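Local atomic coordinates of stress-induced-phosphoprotein 1 (PDB entry 4GCN), a protein that binds Hsp70 and Hsp90 as a co-chaperone, inhibits the Hsp90 ATPase, and supports gonad development, thermotolerance and longevity in the nematode. Residues Y79-F93 and A102-R114. Sequence-based numbering, arbitrary orientation. Where two conformers were deposited one is given.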
# COMPACT_ATOMS: atom_id res chain seq x y z
N TYR A 79 -9.91 8.41 -2.19
CA TYR A 79 -9.06 8.91 -1.10
C TYR A 79 -8.94 7.91 0.06
O TYR A 79 -7.95 7.95 0.79
CB TYR A 79 -9.59 10.28 -0.61
CG TYR A 79 -10.88 10.18 0.17
CD1 TYR A 79 -10.87 10.06 1.53
CD2 TYR A 79 -12.13 10.20 -0.48
CE1 TYR A 79 -12.07 9.96 2.25
CE2 TYR A 79 -13.34 10.10 0.23
CZ TYR A 79 -13.30 10.00 1.60
OH TYR A 79 -14.47 9.87 2.33
N LYS A 80 -9.93 7.03 0.24
CA LYS A 80 -9.86 5.98 1.28
C LYS A 80 -8.71 4.99 1.07
O LYS A 80 -8.13 4.49 2.01
CB LYS A 80 -11.22 5.30 1.51
CG LYS A 80 -12.29 6.31 1.94
CD LYS A 80 -13.74 5.86 2.08
CE LYS A 80 -14.44 5.37 0.78
NZ LYS A 80 -14.37 6.28 -0.43
N LEU A 81 -8.38 4.74 -0.19
CA LEU A 81 -7.28 3.82 -0.58
C LEU A 81 -5.95 4.52 -0.44
O LEU A 81 -4.92 3.91 -0.18
CB LEU A 81 -7.50 3.37 -2.05
CG LEU A 81 -8.86 2.76 -2.34
CD1 LEU A 81 -8.87 2.42 -3.82
CD2 LEU A 81 -9.08 1.54 -1.42
N ILE A 82 -5.94 5.84 -0.61
CA ILE A 82 -4.76 6.63 -0.25
C ILE A 82 -4.54 6.63 1.29
O ILE A 82 -3.40 6.43 1.75
CB ILE A 82 -4.87 8.09 -0.79
CG1 ILE A 82 -4.97 8.09 -2.32
CG2 ILE A 82 -3.71 8.91 -0.24
CD1 ILE A 82 -5.27 9.52 -2.93
N ALA A 83 -5.60 6.75 2.10
CA ALA A 83 -5.49 6.62 3.56
C ALA A 83 -4.91 5.27 3.97
O ALA A 83 -4.08 5.21 4.90
CB ALA A 83 -6.86 6.81 4.22
N LYS A 84 -5.39 4.19 3.34
CA LYS A 84 -4.86 2.84 3.61
C LYS A 84 -3.36 2.76 3.34
O LYS A 84 -2.67 2.17 4.16
CB LYS A 84 -5.54 1.80 2.78
CG LYS A 84 -5.05 0.37 3.06
CD LYS A 84 -5.99 -0.68 2.45
CE LYS A 84 -5.95 -0.68 0.91
NZ LYS A 84 -7.00 -1.58 0.32
N ALA A 85 -2.86 3.38 2.27
CA ALA A 85 -1.45 3.37 1.97
C ALA A 85 -0.71 4.04 3.10
O ALA A 85 0.36 3.57 3.50
CB ALA A 85 -1.11 4.07 0.63
N MET A 86 -1.26 5.16 3.56
CA MET A 86 -0.65 5.95 4.63
C MET A 86 -0.54 5.17 5.95
O MET A 86 0.52 5.14 6.57
CB MET A 86 -1.41 7.26 4.80
CG MET A 86 -1.15 8.20 3.63
SD MET A 86 -2.32 9.57 3.76
CE MET A 86 -1.70 10.64 2.43
N SER A 87 -1.59 4.47 6.37
CA SER A 87 -1.54 3.69 7.59
C SER A 87 -0.58 2.52 7.44
O SER A 87 0.08 2.14 8.41
CB SER A 87 -2.92 3.15 7.94
OG SER A 87 -3.92 4.07 7.57
N ARG A 88 -0.56 1.93 6.24
CA ARG A 88 0.36 0.80 6.00
C ARG A 88 1.79 1.26 6.17
O ARG A 88 2.62 0.58 6.80
CB ARG A 88 0.16 0.15 4.62
CG ARG A 88 1.15 -1.02 4.42
CD ARG A 88 0.84 -2.01 3.31
NE ARG A 88 -0.38 -2.78 3.58
CZ ARG A 88 -1.44 -2.77 2.78
NH1 ARG A 88 -1.48 -1.98 1.70
NH2 ARG A 88 -2.48 -3.54 3.08
N ALA A 89 2.11 2.41 5.58
CA ALA A 89 3.39 3.01 5.79
C ALA A 89 3.71 3.26 7.27
O ALA A 89 4.87 3.07 7.65
CB ALA A 89 3.50 4.37 5.03
N GLY A 90 2.73 3.72 8.05
CA GLY A 90 2.94 3.95 9.44
C GLY A 90 3.31 2.67 10.18
O GLY A 90 4.23 2.63 10.98
N ASN A 91 2.54 1.61 9.90
CA ASN A 91 2.87 0.33 10.44
C ASN A 91 4.27 -0.22 10.06
O ASN A 91 4.98 -0.79 10.91
CB ASN A 91 1.76 -0.63 10.05
CG ASN A 91 0.51 -0.42 10.88
OD1 ASN A 91 -0.50 0.05 10.37
ND2 ASN A 91 0.55 -0.83 12.12
N ALA A 92 4.67 -0.05 8.80
CA ALA A 92 5.99 -0.44 8.35
C ALA A 92 7.09 0.33 9.09
O ALA A 92 8.12 -0.25 9.38
CB ALA A 92 6.16 -0.29 6.81
N PHE A 93 6.87 1.61 9.38
CA PHE A 93 7.75 2.40 10.21
C PHE A 93 7.80 1.96 11.66
O PHE A 93 8.89 1.80 12.23
CB PHE A 93 7.50 3.87 10.09
CG PHE A 93 8.27 4.53 8.98
CD1 PHE A 93 9.68 4.51 8.99
CD2 PHE A 93 7.62 5.16 7.95
CE1 PHE A 93 10.39 5.20 8.04
CE2 PHE A 93 8.34 5.82 6.94
CZ PHE A 93 9.71 5.83 6.98
N ALA A 102 6.54 6.81 11.90
CA ALA A 102 5.29 6.09 12.03
C ALA A 102 4.20 7.08 12.32
O ALA A 102 3.15 7.07 11.66
CB ALA A 102 5.34 5.01 13.11
N VAL A 103 4.37 7.89 13.37
CA VAL A 103 3.35 8.87 13.77
C VAL A 103 3.14 9.96 12.67
O VAL A 103 1.99 10.37 12.42
CB VAL A 103 3.76 9.46 15.14
CG1 VAL A 103 2.99 10.71 15.49
CG2 VAL A 103 3.59 8.35 16.21
N GLN A 104 4.18 10.37 11.99
CA GLN A 104 3.98 11.32 10.84
C GLN A 104 2.98 10.71 9.84
O GLN A 104 2.07 11.42 9.39
CB GLN A 104 5.27 11.65 10.09
CG GLN A 104 6.10 12.79 10.69
CD GLN A 104 7.47 12.90 10.04
OE1 GLN A 104 7.60 12.76 8.82
NE2 GLN A 104 8.51 13.20 10.85
N TRP A 105 3.14 9.41 9.54
CA TRP A 105 2.35 8.77 8.52
C TRP A 105 0.91 8.52 9.03
O TRP A 105 -0.05 8.69 8.30
CB TRP A 105 2.99 7.45 8.05
CG TRP A 105 3.98 7.66 6.96
CD1 TRP A 105 5.35 7.81 7.05
CD2 TRP A 105 3.67 7.77 5.56
NE1 TRP A 105 5.91 8.07 5.80
CE2 TRP A 105 4.93 8.04 4.87
CE3 TRP A 105 2.50 7.76 4.84
CZ2 TRP A 105 4.99 8.16 3.48
CZ3 TRP A 105 2.56 7.81 3.45
CH2 TRP A 105 3.77 8.04 2.78
N PHE A 106 0.77 8.10 10.27
CA PHE A 106 -0.53 7.85 10.87
C PHE A 106 -1.38 9.13 10.90
O PHE A 106 -2.56 9.10 10.67
CB PHE A 106 -0.31 7.32 12.27
CG PHE A 106 0.15 5.86 12.32
CD1 PHE A 106 -0.29 4.91 11.43
CD2 PHE A 106 0.98 5.43 13.34
CE1 PHE A 106 0.09 3.54 11.55
CE2 PHE A 106 1.39 4.07 13.44
CZ PHE A 106 0.92 3.14 12.54
N HIS A 107 -0.78 10.25 11.28
CA HIS A 107 -1.46 11.51 11.22
C HIS A 107 -1.90 11.93 9.82
O HIS A 107 -3.05 12.38 9.68
CB HIS A 107 -0.64 12.60 11.85
CG HIS A 107 -0.81 12.67 13.34
ND1 HIS A 107 -2.03 12.90 13.92
CD2 HIS A 107 0.10 12.54 14.36
CE1 HIS A 107 -1.87 12.97 15.28
NE2 HIS A 107 -0.59 12.72 15.55
N ARG A 108 -1.03 11.77 8.80
CA ARG A 108 -1.45 11.82 7.38
C ARG A 108 -2.64 10.95 7.05
O ARG A 108 -3.66 11.45 6.51
CB ARG A 108 -0.29 11.59 6.48
CG ARG A 108 0.64 12.81 6.48
CD ARG A 108 1.94 12.60 5.77
NE ARG A 108 1.70 12.65 4.31
CZ ARG A 108 2.42 11.99 3.41
NH1 ARG A 108 3.47 11.29 3.78
NH2 ARG A 108 2.13 12.06 2.10
N SER A 109 -2.59 9.70 7.50
CA SER A 109 -3.60 8.82 7.18
C SER A 109 -4.93 9.24 7.79
O SER A 109 -5.95 9.17 7.13
CB SER A 109 -3.24 7.43 7.67
OG SER A 109 -4.32 6.55 7.40
N LEU A 110 -4.92 9.66 9.05
CA LEU A 110 -6.14 10.03 9.71
C LEU A 110 -6.75 11.27 9.08
O LEU A 110 -7.97 11.45 9.04
CB LEU A 110 -5.87 10.35 11.19
CG LEU A 110 -5.59 9.13 12.03
CD1 LEU A 110 -5.23 9.54 13.46
CD2 LEU A 110 -6.89 8.27 12.02
N SER A 111 -5.90 12.15 8.63
CA SER A 111 -6.40 13.38 7.99
C SER A 111 -6.99 13.03 6.62
O SER A 111 -7.90 13.69 6.13
CB SER A 111 -5.22 14.42 7.82
OG SER A 111 -4.77 15.00 9.05
N GLU A 112 -6.46 12.03 5.97
CA GLU A 112 -7.02 11.57 4.70
C GLU A 112 -8.44 10.89 4.90
O GLU A 112 -9.40 11.16 4.16
CB GLU A 112 -6.05 10.60 4.05
CG GLU A 112 -6.17 10.43 2.53
CD GLU A 112 -5.68 11.61 1.71
OE1 GLU A 112 -6.01 11.67 0.48
OE2 GLU A 112 -4.95 12.43 2.24
N PHE A 113 -8.52 10.04 5.89
CA PHE A 113 -9.75 9.30 6.19
C PHE A 113 -9.75 8.93 7.68
O PHE A 113 -8.84 8.23 8.13
CB PHE A 113 -9.86 8.01 5.38
CG PHE A 113 -11.08 7.18 5.70
CD1 PHE A 113 -12.34 7.66 5.46
CD2 PHE A 113 -10.95 5.96 6.32
CE1 PHE A 113 -13.48 6.94 5.79
CE2 PHE A 113 -12.07 5.21 6.65
CZ PHE A 113 -13.34 5.69 6.38
N ARG A 114 -10.75 9.40 8.43
CA ARG A 114 -10.74 9.24 9.89
C ARG A 114 -11.04 7.77 10.26
O ARG A 114 -12.16 7.33 10.22
CB ARG A 114 -11.73 10.18 10.54
CG ARG A 114 -11.43 10.51 12.02
CD ARG A 114 -12.71 10.83 12.82
NE ARG A 114 -13.03 9.80 13.82
CZ ARG A 114 -12.82 9.88 15.15
NH1 ARG A 114 -12.29 10.97 15.72
NH2 ARG A 114 -13.17 8.86 15.93
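Trp105 lies with one indole face against helix 79-93: Ala89 CB sits over the face, 3.7 Å from the centroid of its six-membered ring, a CH-pi contact. Arg108 of the same helix lays its guanidinium NH1 over the opposite face, toward the rim. The indole edge meets Met86, whose CG is 3.7 Å from Trp105 CZ3, while Phe93 lies beside the pyrrole end in a slid-apart, nearly parallel pair, planes 26° apart. Met86, extended beyond CG, runs across the Trp105 and Glu112 side chains at about right angles and fills a hole formed by Trp105, Arg108, Ser109 and Glu112; its CB is pressed to 3.4 Å from Ser109 CB. Phe106 turns one ring face to the backbone at Gly90, with Gly90 CA 3.9 Å from the ring centroid in a second CH-pi contact. In one of the two deposited conformers of Ser87, its OG lies 2.5 Å from Ser109 OG, a short hydrogen bond to be taken with caution; either hydroxyl could be the donor. Near the start of helix 79-93, Lys80 CG lies over the Phe113 ring, 4.1 Å from its centroid, while its NZ forms a salt bridge with Asp78. Glu112, bent at chi2 (72°), fits as a knob among Tyr79, Ile82, Ala83 and Met86, and its OE2 has a long, weak ion pair with Arg73. Beyond the pair, Ala85 and Ala89 pack on helix 58-74, and Phe106 on helix 116-126. Helix segments 79-93 and 102-112 run antiparallel (163°), their axes 7.6 Å apart at closest approach, with Ala83, Gly90 and Ala102 among the small residues at the interface: the antiparallel helical hairpin of a tetratricopeptide repeat, here the predicted third repeat of the N-terminal TPR domain.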